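Local coordinates for flagellar hook-associated protein 2 (Helicobacter pylori, PDB 6IWY) that caps the growing tip of the flagellar filament as a homopentamer, promoting flagellin polymerisation there and keeping newly exported subunits from leaking away, at residues A38-N43 with M113-T119; Y126-Q132 with I221-G227; A140-G144 with K236-L240; L252-T258 with E311-N317; G321-I325 with L341-Q347. The contacts are given in a common frame with arbitrary orientation. Residue numbers count along the deposited sequence, not the author numbering.

Contact 1: residues A38-N43 with M113-T119; sequences AQGDIN and MVNTKNT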
# COMPACT_ATOMS: atom_id res chain seq x y z
N ALA A 38 11.76 -17.03 10.85
CA ALA A 38 11.12 -16.40 9.71
C ALA A 38 9.59 -16.44 9.89
O ALA A 38 9.07 -17.42 10.41
CB ALA A 38 11.55 -17.10 8.38
N GLN A 39 8.92 -15.37 9.47
CA GLN A 39 7.50 -15.12 9.70
C GLN A 39 6.84 -14.56 8.45
O GLN A 39 7.45 -13.82 7.71
CB GLN A 39 7.33 -14.07 10.81
CG GLN A 39 7.25 -14.60 12.27
CD GLN A 39 7.54 -13.49 13.30
OE1 GLN A 39 7.05 -12.37 13.19
NE2 GLN A 39 8.38 -13.81 14.29
N GLY A 40 5.59 -14.91 8.22
CA GLY A 40 4.75 -14.20 7.26
C GLY A 40 4.08 -13.01 7.96
O GLY A 40 4.22 -12.82 9.17
N ASP A 41 3.33 -12.22 7.20
CA ASP A 41 2.67 -11.02 7.70
C ASP A 41 1.25 -11.38 8.13
O ASP A 41 0.61 -12.22 7.52
CB ASP A 41 2.62 -10.00 6.55
CG ASP A 41 2.79 -8.56 7.02
OD1 ASP A 41 1.85 -7.76 6.74
OD2 ASP A 41 3.84 -8.21 7.63
N ILE A 42 0.73 -10.75 9.18
CA ILE A 42 -0.66 -10.98 9.55
C ILE A 42 -1.31 -9.67 9.84
O ILE A 42 -0.87 -8.97 10.72
CB ILE A 42 -0.81 -11.89 10.81
CG1 ILE A 42 -0.24 -13.29 10.56
CG2 ILE A 42 -2.30 -12.02 11.22
CD1 ILE A 42 -0.14 -14.11 11.82
N ASN A 43 -2.36 -9.34 9.10
CA ASN A 43 -3.02 -8.05 9.23
C ASN A 43 -4.49 -8.21 9.35
O ASN A 43 -5.09 -9.13 8.74
CB ASN A 43 -2.80 -7.23 7.98
CG ASN A 43 -1.37 -7.02 7.67
OD1 ASN A 43 -0.70 -6.23 8.33
ND2 ASN A 43 -0.87 -7.73 6.68
N MET A 113 -8.89 -10.94 7.67
CA MET A 113 -7.43 -10.98 7.83
C MET A 113 -6.84 -11.05 6.46
O MET A 113 -7.45 -11.61 5.57
CB MET A 113 -6.99 -12.21 8.62
CG MET A 113 -7.70 -12.38 9.95
SD MET A 113 -7.27 -11.09 11.11
CE MET A 113 -5.54 -11.40 11.45
N VAL A 114 -5.65 -10.48 6.31
CA VAL A 114 -4.88 -10.48 5.07
C VAL A 114 -3.51 -10.94 5.50
O VAL A 114 -2.78 -10.19 6.16
CB VAL A 114 -4.76 -9.06 4.49
CG1 VAL A 114 -3.96 -9.09 3.20
CG2 VAL A 114 -6.14 -8.49 4.26
N ASN A 115 -3.19 -12.19 5.19
CA ASN A 115 -1.96 -12.82 5.63
C ASN A 115 -1.13 -13.30 4.44
O ASN A 115 -1.72 -13.85 3.50
CB ASN A 115 -2.29 -14.03 6.52
CG ASN A 115 -3.13 -13.66 7.75
OD1 ASN A 115 -3.36 -12.47 8.04
ND2 ASN A 115 -3.59 -14.68 8.48
N THR A 116 0.20 -13.16 4.50
CA THR A 116 1.05 -13.66 3.42
C THR A 116 1.24 -15.17 3.41
O THR A 116 1.21 -15.84 4.41
CB THR A 116 2.44 -13.03 3.42
OG1 THR A 116 3.14 -13.32 4.63
CG2 THR A 116 2.34 -11.52 3.21
N LYS A 117 1.43 -15.72 2.22
CA LYS A 117 1.74 -17.13 2.04
C LYS A 117 3.18 -17.45 2.43
O LYS A 117 3.49 -18.57 2.82
CB LYS A 117 1.53 -17.54 0.59
CG LYS A 117 1.56 -19.04 0.35
CD LYS A 117 1.55 -19.34 -1.14
CE LYS A 117 2.01 -20.76 -1.43
NZ LYS A 117 1.27 -21.34 -2.58
N ASN A 118 4.04 -16.45 2.33
CA ASN A 118 5.46 -16.61 2.50
C ASN A 118 6.03 -15.85 3.66
O ASN A 118 5.48 -14.84 4.10
CB ASN A 118 6.15 -16.07 1.26
CG ASN A 118 6.33 -17.10 0.24
OD1 ASN A 118 6.68 -18.23 0.56
ND2 ASN A 118 6.10 -16.74 -1.01
N THR A 119 7.17 -16.32 4.12
CA THR A 119 7.86 -15.69 5.23
C THR A 119 8.90 -14.71 4.73
O THR A 119 9.05 -14.51 3.54
CB THR A 119 8.55 -16.75 6.08
OG1 THR A 119 9.68 -17.26 5.37
CG2 THR A 119 7.59 -17.89 6.41
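Met-113 opens the pairing from strand 110-116: its side chain curls back so that CE lies 3.3 Å from CG2 of Ile-42, and its CA gives a CA-H...O contact to the carbonyl of Asn-43. Val-114 exchanges three hydrogen bonds with Asn-43. Val-114 N donates to Asn-43 O (2.8 Å), while Val-114 O receives both Asn-43 N (3.1 Å) and Asn-43 ND2 (3.2 Å), an antiparallel hydrogen-bonded pair. The amide of Asn-43 suits this place because ND2 also reaches Asp-41 OD1 (2.7 Å), and its OD1 accepts from Asn-361 of the adjoining edge strand 359-361. These are the two central strands of a four-stranded antiparallel sheet in the FliD fragment, 42-49 lying between 110-116 and 359-361. Asn-115 faces Ile-42 as the non-hydrogen-bonded pair, CA to CA 4.5 Å. At Thr-116 a hydroxyl replaces the carbonyl as acceptor: OG1 takes Asp-41 N (2.8 Å) and donates to Asn-118 O (2.8 Å), while Thr-116 N bonds Asp-41 O (3.2 Å). A side chain on Gly-40 would collide with that hydroxyl. Thr-119 returns beside 38-43, its CA 3.1 Å from Gln-39 O and its hydroxyl bonded to Pro-380 O.

Contact 2: residues Y126-Q132 with I221-G227; sequences YFGSHLQ and IINDRRG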
# COMPACT_ATOMS: atom_id res chain seq x y z
N TYR A 126 2.16 -3.43 2.65
CA TYR A 126 2.03 -2.01 2.87
C TYR A 126 0.78 -1.60 2.17
O TYR A 126 0.72 -1.71 0.97
CB TYR A 126 3.23 -1.26 2.33
CG TYR A 126 4.46 -1.54 3.13
CD1 TYR A 126 5.41 -2.46 2.71
CD2 TYR A 126 4.65 -0.92 4.34
CE1 TYR A 126 6.54 -2.73 3.49
CE2 TYR A 126 5.75 -1.17 5.11
CZ TYR A 126 6.69 -2.08 4.68
OH TYR A 126 7.79 -2.31 5.48
N PHE A 127 -0.23 -1.16 2.92
CA PHE A 127 -1.48 -0.74 2.33
C PHE A 127 -1.33 0.69 1.88
O PHE A 127 -0.56 1.42 2.44
CB PHE A 127 -2.61 -0.86 3.36
CG PHE A 127 -2.88 -2.26 3.75
CD1 PHE A 127 -2.38 -2.77 4.93
CD2 PHE A 127 -3.60 -3.09 2.91
CE1 PHE A 127 -2.61 -4.09 5.26
CE2 PHE A 127 -3.82 -4.40 3.22
CZ PHE A 127 -3.32 -4.91 4.40
N GLY A 128 -2.05 1.05 0.82
CA GLY A 128 -2.09 2.42 0.33
C GLY A 128 -0.92 2.71 -0.60
O GLY A 128 -0.58 1.89 -1.44
N SER A 129 -0.28 3.86 -0.40
CA SER A 129 0.83 4.29 -1.20
C SER A 129 2.19 4.22 -0.50
O SER A 129 2.32 4.22 0.71
CB SER A 129 0.57 5.73 -1.59
OG SER A 129 -0.02 6.43 -0.52
N HIS A 130 3.25 4.20 -1.31
CA HIS A 130 4.58 4.04 -0.77
C HIS A 130 5.63 4.54 -1.77
O HIS A 130 5.39 4.48 -2.96
CB HIS A 130 4.83 2.58 -0.46
CG HIS A 130 4.92 1.74 -1.69
ND1 HIS A 130 6.09 1.60 -2.42
CD2 HIS A 130 3.97 1.02 -2.35
CE1 HIS A 130 5.86 0.80 -3.45
NE2 HIS A 130 4.59 0.44 -3.43
N LEU A 131 6.76 5.04 -1.27
CA LEU A 131 7.94 5.27 -2.07
C LEU A 131 9.10 4.53 -1.44
O LEU A 131 9.22 4.49 -0.23
CB LEU A 131 8.30 6.75 -2.15
CG LEU A 131 7.74 7.61 -3.27
CD1 LEU A 131 8.37 9.02 -3.16
CD2 LEU A 131 8.01 7.00 -4.64
N GLN A 132 9.98 3.99 -2.26
CA GLN A 132 11.04 3.10 -1.80
C GLN A 132 12.40 3.56 -2.30
O GLN A 132 12.55 3.91 -3.47
CB GLN A 132 10.81 1.68 -2.30
CG GLN A 132 11.51 0.66 -1.46
CD GLN A 132 11.61 -0.68 -2.14
OE1 GLN A 132 10.77 -1.56 -1.90
NE2 GLN A 132 12.62 -0.84 -3.01
N ILE A 221 11.38 2.80 3.21
CA ILE A 221 10.09 2.82 2.55
C ILE A 221 9.17 3.76 3.30
O ILE A 221 8.94 3.60 4.49
CB ILE A 221 9.52 1.38 2.42
CG1 ILE A 221 8.22 1.40 1.60
CG2 ILE A 221 9.28 0.80 3.78
CD1 ILE A 221 7.88 0.11 0.94
N ILE A 222 8.68 4.79 2.63
CA ILE A 222 7.65 5.68 3.21
C ILE A 222 6.33 5.02 2.81
O ILE A 222 6.16 4.63 1.66
CB ILE A 222 7.76 7.13 2.65
CG1 ILE A 222 9.23 7.60 2.68
CG2 ILE A 222 6.91 8.13 3.46
CD1 ILE A 222 9.52 8.95 1.97
N ASN A 223 5.43 4.81 3.76
CA ASN A 223 4.11 4.25 3.46
C ASN A 223 3.08 5.14 4.10
O ASN A 223 3.29 5.62 5.22
CB ASN A 223 3.95 2.82 3.99
CG ASN A 223 2.49 2.30 3.91
OD1 ASN A 223 1.98 1.79 4.88
ND2 ASN A 223 1.85 2.43 2.75
N ASP A 224 2.02 5.41 3.33
CA ASP A 224 0.83 6.11 3.80
C ASP A 224 -0.38 5.19 3.60
O ASP A 224 -0.78 4.94 2.46
CB ASP A 224 0.64 7.40 3.02
CG ASP A 224 -0.58 8.20 3.50
OD1 ASP A 224 -1.14 7.92 4.61
OD2 ASP A 224 -0.99 9.14 2.76
N ARG A 225 -0.96 4.70 4.69
CA ARG A 225 -2.06 3.80 4.60
C ARG A 225 -3.30 4.48 4.07
O ARG A 225 -4.18 3.79 3.55
CB ARG A 225 -2.42 3.21 5.94
CG ARG A 225 -1.38 2.40 6.65
CD ARG A 225 -1.88 2.03 8.11
NE ARG A 225 -0.73 1.62 8.93
CZ ARG A 225 -0.26 0.37 9.04
NH1 ARG A 225 -0.87 -0.66 8.43
NH2 ARG A 225 0.84 0.14 9.77
N ARG A 226 -3.42 5.80 4.20
CA ARG A 226 -4.60 6.46 3.62
C ARG A 226 -4.53 6.54 2.09
O ARG A 226 -5.53 6.83 1.44
CB ARG A 226 -4.90 7.85 4.17
CG ARG A 226 -4.64 8.09 5.65
CD ARG A 226 -3.34 8.87 5.72
NE ARG A 226 -3.61 10.27 5.95
CZ ARG A 226 -2.89 11.29 5.49
NH1 ARG A 226 -1.84 11.11 4.71
NH2 ARG A 226 -3.29 12.52 5.82
N GLY A 227 -3.35 6.29 1.53
CA GLY A 227 -3.20 6.25 0.09
C GLY A 227 -2.87 7.57 -0.59
O GLY A 227 -2.78 7.60 -1.79
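Asn-223 is the polar hub of this antiparallel pairing. From the non-hydrogen-bonded site opposite His-130, its ND2 reaches Phe-127 O (2.6 Å) and Ser-129 O (2.8 Å), the carbonyls before and after that of Gly-128, where strands 126-127 and 129-132 part. Ser-129 O also accepts Asp-224 N (2.9 Å), Ser-129 N donates to Asp-224 O (3.1 Å), and Ser-129 OG bonds Gly-228 O. Leu-131 and Ile-222 repeat the reciprocal pair (Leu-131 N to Ile-222 O 3.0 Å, Ile-222 N to Leu-131 O 2.9 Å). Gly-128, at positive phi, must lack a side chain, since a CB would strike Asp-224 O. Asp-224 O also takes Gly-227 N (3.0 Å), closing a type I turn; Arg-226 N meets Asp-224 OD1 in a geometry that fits an Asx turn, and Asp-224 OD2 forms a salt bridge with Arg-226 NH1 (2.9 Å). Ile-221 lays CD1 over the Tyr-126 ring face, a CH-pi contact, and the phenol bonds Asp-212 of strand 209-214, beside 219-224 in the sheet. His-130 NE2 finds Asp-71, and Arg-225 finds Gly-207 and Ser-359. One buried amide thus supplies Phe-127 O, which no backbone N of 221-227 reaches, and links the backbone across Gly-128.

Contact 3: residues A140-G144 with K236-L240; sequences ALSLG and KAKEL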
# COMPACT_ATOMS: atom_id res chain seq x y z
N ALA A 140 29.08 11.07 2.88
CA ALA A 140 28.53 12.12 3.73
C ALA A 140 27.50 12.86 2.92
O ALA A 140 27.67 13.03 1.71
CB ALA A 140 29.64 13.10 4.18
N LEU A 141 26.44 13.28 3.59
CA LEU A 141 25.53 14.26 3.01
C LEU A 141 25.12 15.37 3.99
O LEU A 141 24.93 15.16 5.19
CB LEU A 141 24.31 13.59 2.35
CG LEU A 141 23.51 12.47 3.02
CD1 LEU A 141 23.19 12.79 4.46
CD2 LEU A 141 22.23 12.18 2.21
N SER A 142 25.07 16.57 3.45
CA SER A 142 24.46 17.68 4.13
C SER A 142 23.13 17.96 3.43
O SER A 142 23.10 18.23 2.23
CB SER A 142 25.39 18.92 4.14
OG SER A 142 25.06 19.75 5.27
N LEU A 143 22.04 17.89 4.18
CA LEU A 143 20.73 18.23 3.64
C LEU A 143 20.27 19.59 4.14
O LEU A 143 19.70 19.72 5.22
CB LEU A 143 19.69 17.13 3.97
CG LEU A 143 19.95 15.78 3.28
CD1 LEU A 143 18.73 14.88 3.39
CD2 LEU A 143 20.32 15.92 1.83
N GLY A 144 20.49 20.61 3.33
CA GLY A 144 20.05 21.93 3.69
C GLY A 144 19.16 22.59 2.67
O GLY A 144 18.17 22.03 2.26
N LYS A 236 18.56 17.29 -4.05
CA LYS A 236 19.23 16.07 -3.59
C LYS A 236 18.38 14.81 -3.35
O LYS A 236 18.85 13.88 -2.71
CB LYS A 236 20.04 16.38 -2.34
CG LYS A 236 21.08 17.44 -2.57
CD LYS A 236 21.99 17.60 -1.38
CE LYS A 236 23.13 18.57 -1.71
NZ LYS A 236 23.89 18.96 -0.50
N ALA A 237 17.16 14.72 -3.89
CA ALA A 237 16.43 13.43 -3.77
C ALA A 237 17.29 12.25 -4.23
O ALA A 237 17.34 11.23 -3.54
CB ALA A 237 15.10 13.43 -4.53
N LYS A 238 17.97 12.38 -5.36
CA LYS A 238 18.75 11.26 -5.93
C LYS A 238 19.78 10.71 -4.91
O LYS A 238 20.03 9.50 -4.89
CB LYS A 238 19.42 11.65 -7.25
N GLU A 239 20.31 11.58 -4.06
CA GLU A 239 21.35 11.17 -3.12
C GLU A 239 20.85 10.19 -2.09
O GLU A 239 21.64 9.46 -1.50
CB GLU A 239 21.97 12.38 -2.43
CG GLU A 239 23.06 13.05 -3.23
CD GLU A 239 23.77 14.17 -2.48
OE1 GLU A 239 24.20 13.98 -1.30
OE2 GLU A 239 23.92 15.25 -3.10
N LEU A 240 19.55 10.17 -1.85
CA LEU A 240 18.97 9.21 -0.91
C LEU A 240 18.64 7.93 -1.60
O LEU A 240 18.45 6.91 -0.95
CB LEU A 240 17.70 9.75 -0.27
CG LEU A 240 17.90 11.03 0.51
CD1 LEU A 240 16.65 11.34 1.35
CD2 LEU A 240 19.14 10.93 1.40
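Leu-141 begins the contact, with its CA-to-CB bond directed at 236-240. Its CD2 meets CD2 of Leu-240 at 3.4 Å, and its CB lies 3.7 Å from OE1 of Glu-239, so one leucine touches both an apolar neighbour and the carboxylate of Glu-239. Two branched side chains can fill the buried space there; Glu-239 is exposed, so its charge is tolerated beside this apolar pair. Ser-142 is an exposed residue of the strand and contributes its backbone: Ser-142 O accepts a hydrogen bond from Lys-236 NZ at 2.9 Å. Lysine suits this job, because its chain is extended, trans from chi2 to chi4, and spans the gap between segments whose CA atoms come no nearer than 7.7 Å, at Leu-143 and Lys-236. The same ammonium makes a salt bridge with Glu-152, which also accepts from the backbone N of Gly-144. Leu-143 CD2 lies 4.0 Å from Lys-236 CD, against the lysine's methylenes. More loosely, Leu-143 CD1 lies 4.4 Å from Leu-240 CD2. Beyond Lys-236 the chain makes a weakly bonded helical turn, with Leu-240 N donating to Ala-237 O (3.0 Å). This is side-chain packing of a turn against a strand. Strand 141-143 is the edge of a four-stranded antiparallel sheet and pairs with 164-173; the turn follows the opposite edge strand, 230-233, and Leu-240 also packs on Ile-186 and Met-190 of helix 179-196.

Contact 4: residues L252-T258 with E311-N317; sequences LLKSSRT and EGKLVIN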
# COMPACT_ATOMS: atom_id res chain seq x y z
N LEU A 252 -9.56 6.72 -11.14
CA LEU A 252 -10.77 6.27 -10.43
C LEU A 252 -11.67 5.26 -11.15
O LEU A 252 -12.15 4.30 -10.56
CB LEU A 252 -11.61 7.51 -10.12
CG LEU A 252 -12.91 7.29 -9.38
CD1 LEU A 252 -12.59 6.95 -7.95
CD2 LEU A 252 -13.79 8.52 -9.49
N LEU A 253 -11.96 5.53 -12.40
CA LEU A 253 -12.91 4.73 -13.14
C LEU A 253 -12.36 4.56 -14.52
O LEU A 253 -11.90 5.49 -15.14
CB LEU A 253 -14.28 5.40 -13.19
CG LEU A 253 -15.38 4.72 -14.03
CD1 LEU A 253 -15.47 3.20 -13.75
CD2 LEU A 253 -16.77 5.39 -13.81
N LYS A 254 -12.43 3.34 -15.01
CA LYS A 254 -11.98 3.03 -16.36
C LYS A 254 -13.04 2.15 -16.93
O LYS A 254 -13.38 1.18 -16.30
CB LYS A 254 -10.61 2.34 -16.30
CG LYS A 254 -10.24 1.50 -17.55
CD LYS A 254 -8.73 1.51 -17.82
CE LYS A 254 -8.22 0.17 -18.26
NZ LYS A 254 -8.22 -0.76 -17.12
N SER A 255 -13.58 2.48 -18.10
CA SER A 255 -14.58 1.63 -18.74
C SER A 255 -14.12 0.19 -18.86
O SER A 255 -12.92 -0.09 -18.97
CB SER A 255 -14.88 2.08 -20.15
OG SER A 255 -14.93 3.47 -20.20
N SER A 256 -15.08 -0.73 -18.83
CA SER A 256 -14.79 -2.15 -19.08
C SER A 256 -14.46 -2.44 -20.53
O SER A 256 -13.81 -3.41 -20.83
CB SER A 256 -15.98 -3.02 -18.71
OG SER A 256 -15.99 -3.24 -17.32
N ARG A 257 -14.95 -1.59 -21.42
CA ARG A 257 -14.92 -1.82 -22.83
C ARG A 257 -14.66 -0.48 -23.51
O ARG A 257 -14.99 0.55 -22.96
CB ARG A 257 -16.28 -2.33 -23.28
CG ARG A 257 -16.72 -3.69 -22.69
CD ARG A 257 -15.83 -4.86 -23.15
NE ARG A 257 -16.65 -5.98 -23.63
CZ ARG A 257 -16.53 -6.56 -24.82
NH1 ARG A 257 -15.61 -6.20 -25.72
NH2 ARG A 257 -17.35 -7.54 -25.12
N THR A 258 -14.10 -0.51 -24.71
CA THR A 258 -13.99 0.68 -25.56
C THR A 258 -15.39 1.21 -25.74
O THR A 258 -16.32 0.46 -25.61
CB THR A 258 -13.32 0.34 -26.90
OG1 THR A 258 -13.75 -0.95 -27.37
CG2 THR A 258 -11.82 0.27 -26.71
N GLU A 311 -5.13 2.03 -24.46
CA GLU A 311 -6.05 1.03 -24.99
C GLU A 311 -7.32 1.62 -25.63
O GLU A 311 -8.21 0.87 -26.03
CB GLU A 311 -6.53 0.11 -23.86
CG GLU A 311 -5.47 -0.56 -22.99
CD GLU A 311 -6.10 -1.51 -21.96
OE1 GLU A 311 -6.95 -1.04 -21.14
OE2 GLU A 311 -5.74 -2.72 -21.98
N GLY A 312 -7.44 2.95 -25.67
CA GLY A 312 -8.64 3.62 -26.22
C GLY A 312 -9.83 3.71 -25.27
O GLY A 312 -10.94 4.03 -25.69
N LYS A 313 -9.61 3.45 -23.99
CA LYS A 313 -10.72 3.42 -23.02
C LYS A 313 -10.95 4.76 -22.27
O LYS A 313 -10.01 5.50 -21.95
CB LYS A 313 -10.53 2.24 -22.06
CG LYS A 313 -10.81 0.90 -22.74
CD LYS A 313 -10.65 -0.29 -21.80
CE LYS A 313 -11.07 -1.57 -22.52
NZ LYS A 313 -10.77 -2.86 -21.80
N LEU A 314 -12.22 5.06 -22.00
CA LEU A 314 -12.60 6.22 -21.21
C LEU A 314 -12.10 6.03 -19.78
O LEU A 314 -12.42 5.02 -19.15
CB LEU A 314 -14.11 6.35 -21.19
CG LEU A 314 -14.70 7.58 -20.52
CD1 LEU A 314 -14.27 8.84 -21.25
CD2 LEU A 314 -16.26 7.45 -20.50
N VAL A 315 -11.31 6.98 -19.29
CA VAL A 315 -10.96 7.02 -17.89
C VAL A 315 -11.54 8.28 -17.30
O VAL A 315 -11.30 9.34 -17.81
CB VAL A 315 -9.45 6.97 -17.70
CG1 VAL A 315 -9.10 7.03 -16.22
CG2 VAL A 315 -8.87 5.71 -18.32
N ILE A 316 -12.36 8.16 -16.27
CA ILE A 316 -12.94 9.31 -15.60
C ILE A 316 -12.34 9.44 -14.19
O ILE A 316 -12.20 8.47 -13.47
CB ILE A 316 -14.44 9.18 -15.41
CG1 ILE A 316 -15.14 8.72 -16.69
CG2 ILE A 316 -15.00 10.48 -14.96
CD1 ILE A 316 -16.51 8.13 -16.40
N ASN A 317 -12.02 10.67 -13.82
CA ASN A 317 -11.64 11.04 -12.47
C ASN A 317 -12.60 12.06 -11.83
O ASN A 317 -13.28 12.80 -12.52
CB ASN A 317 -10.23 11.58 -12.52
CG ASN A 317 -9.22 10.50 -12.32
OD1 ASN A 317 -9.22 9.88 -11.24
ND2 ASN A 317 -8.36 10.25 -13.32
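Leu-253 adopts the t,p rotamer, which carries Leu-253 CD2 to 3.8 Å from Ile-316 CD1 on the same sheet face; both are apolar residues of an antiparallel hydrogen-bonded pair. Here Ile-316 N donates to Leu-253 O at 2.9 Å, and the return bond from Leu-253 N to Ile-316 O (3.1 Å) is weak. Asn-317 points its CB away, yet chi1 near -91° swings the amide back so that OD1 accepts Leu-252 N at 3.2 Å, extending the pairing by a side chain. On the other face Lys-254, its chi1 near t, runs over Val-315, CD to CG2 4.2 Å, and leaves NZ 4.2 Å from Glu-311 OE1, too far for a salt bridge. Ser-255, small and chi1 m, doubles its bond to one carbonyl: N reaches Leu-314 O at 3.0 Å and OG reaches it at 3.1 Å. Lys-313, m and then extended, reaches across to 256-257, where the chain bows away, and gives NZ to Ser-256 O at 3.2 Å. Gly-312 takes a positive phi (81°) in the loop before strand 314-318. Part of the flagellin hook IN motif, strand 314-318 is the middle of three antiparallel strands, between 253-254 and 304-308, and the Leu-253 and Ile-316 face packs on strand 322-327.

Contact 5: residues G321-I325 with L341-Q347; sequences GMLTI and LNAGMVQ
Ile-325 (chi1 -39°, chi2 -54°) overlaps the loop 341-343 ahead of strand 344-347, its CB 3.6 Å from Asn-342 O. Strands 322-325 and 344-347 run antiparallel at 163°, axes 4.6 Å apart: an edge pairing of strands close in the chain, linked by a short connection holding helix 330-335. Hydrogen-bonded pairs are Leu-323 with Val-346 (Leu-323 N to Val-346 O 2.9 Å, Val-346 N to Leu-323 O 2.7 Å) and Ile-325 with Gly-344 (Ile-325 N to Gly-344 O 2.8 Å, Gly-344 N to Ile-325 O 3.1 Å). Met-322/Gln-347 and Thr-324/Met-345 are non-hydrogen-bonded. Gly-344 has phi 157° and psi -177°, angles that a side chain would not tolerate. On the face of Leu-323 and Ile-325, Val-346, chi1 p, puts CG1 3.5 Å from Leu-323 CB. On the other, Met-322 CG meets Gln-347 CG at 3.5 Å. Strand 344-347 is an outermost strand within this chain, beside 322-327. Backbone bonds hold the pairing, while one face is apolar, with Leu-323 and Ile-325 buried, and the other is mixed and more exposed.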
# COMPACT_ATOMS: atom_id res chain seq x y z
N GLY A 321 -12.97 11.96 -5.34
CA GLY A 321 -12.68 10.53 -5.32
C GLY A 321 -13.92 9.67 -5.45
O GLY A 321 -13.82 8.46 -5.37
N MET A 322 -15.07 10.31 -5.65
CA MET A 322 -16.36 9.63 -5.68
C MET A 322 -17.05 9.91 -7.03
O MET A 322 -17.00 11.04 -7.55
CB MET A 322 -17.24 10.13 -4.51
CG MET A 322 -16.92 9.52 -3.11
SD MET A 322 -17.12 10.61 -1.63
CE MET A 322 -18.91 10.66 -1.43
N LEU A 323 -17.64 8.87 -7.61
CA LEU A 323 -18.54 9.01 -8.76
C LEU A 323 -19.82 8.24 -8.56
O LEU A 323 -19.79 7.10 -8.11
CB LEU A 323 -17.97 8.41 -10.04
CG LEU A 323 -17.06 9.18 -10.97
CD1 LEU A 323 -17.18 8.47 -12.29
CD2 LEU A 323 -17.41 10.64 -11.11
N THR A 324 -20.92 8.87 -8.96
CA THR A 324 -22.19 8.20 -9.04
C THR A 324 -22.61 8.30 -10.50
O THR A 324 -22.78 9.39 -11.04
CB THR A 324 -23.24 8.83 -8.08
OG1 THR A 324 -22.90 8.54 -6.71
CG2 THR A 324 -24.64 8.29 -8.36
N ILE A 325 -22.72 7.14 -11.13
CA ILE A 325 -23.19 7.03 -12.49
C ILE A 325 -24.69 6.71 -12.45
O ILE A 325 -25.14 5.89 -11.65
CB ILE A 325 -22.47 5.91 -13.28
CG1 ILE A 325 -20.97 5.84 -12.91
CG2 ILE A 325 -22.67 6.09 -14.78
CD1 ILE A 325 -20.29 7.10 -13.08
N LEU A 341 -19.99 1.08 -18.61
CA LEU A 341 -20.28 1.55 -17.27
C LEU A 341 -21.53 0.88 -16.67
O LEU A 341 -22.40 0.38 -17.38
CB LEU A 341 -20.42 3.08 -17.28
CG LEU A 341 -19.24 3.90 -17.86
CD1 LEU A 341 -19.43 5.46 -17.79
CD2 LEU A 341 -17.97 3.49 -17.16
N ASN A 342 -21.58 0.85 -15.34
CA ASN A 342 -22.72 0.44 -14.53
C ASN A 342 -23.28 1.59 -13.80
O ASN A 342 -22.54 2.34 -13.22
CB ASN A 342 -22.24 -0.49 -13.43
CG ASN A 342 -21.93 -1.84 -13.92
OD1 ASN A 342 -22.60 -2.35 -14.83
ND2 ASN A 342 -20.93 -2.45 -13.33
N ALA A 343 -24.59 1.71 -13.78
CA ALA A 343 -25.26 2.55 -12.79
C ALA A 343 -24.75 2.16 -11.41
O ALA A 343 -24.76 1.00 -11.06
CB ALA A 343 -26.76 2.34 -12.86
N GLY A 344 -24.28 3.12 -10.63
CA GLY A 344 -23.77 2.83 -9.29
C GLY A 344 -22.81 3.91 -8.80
O GLY A 344 -22.59 4.91 -9.49
N MET A 345 -22.26 3.68 -7.62
CA MET A 345 -21.29 4.59 -7.02
C MET A 345 -19.94 3.92 -7.05
O MET A 345 -19.84 2.76 -6.71
CB MET A 345 -21.66 4.89 -5.56
CG MET A 345 -23.09 5.36 -5.32
SD MET A 345 -23.44 5.90 -3.62
CE MET A 345 -24.19 4.44 -2.87
N VAL A 346 -18.89 4.63 -7.47
CA VAL A 346 -17.54 4.08 -7.36
C VAL A 346 -16.74 5.05 -6.57
O VAL A 346 -16.96 6.24 -6.69
CB VAL A 346 -16.83 3.87 -8.70
CG1 VAL A 346 -16.77 5.14 -9.46
CG2 VAL A 346 -15.43 3.35 -8.48
N GLN A 347 -15.84 4.52 -5.76
CA GLN A 347 -14.97 5.33 -4.92
C GLN A 347 -13.52 4.96 -5.08
O GLN A 347 -13.14 3.79 -5.13
CB GLN A 347 -15.36 5.15 -3.46
CG GLN A 347 -16.49 6.03 -3.07
CD GLN A 347 -16.97 5.80 -1.67
OE1 GLN A 347 -16.19 5.52 -0.75
NE2 GLN A 347 -18.28 5.92 -1.48

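How the contacts relate
From the N terminus, contact 1 first closes a loop of 69 residues, joining strand 42-49 to 110-116. The chain goes on into 126-132, where contact 2 opens; Asn-43 touches Phe-127, CG to CE1 4.0 Å. Contacts 2 and 3 cross, since 140-144 lies within the loop that contact 2 closes at 221-227, and contact 3 closes later, at 236-240. In series after them, contact 4 closes a 52-residue loop from 252-258 to 311-317, and contact 5 a 15-residue one containing helix 330-335. These two touch, Leu-253 CD2 lying 3.5 Å from Leu-323 CD1, which joins the sheet of 253-254, 314-318 and 304-308 to that of 322-327 and 344-347.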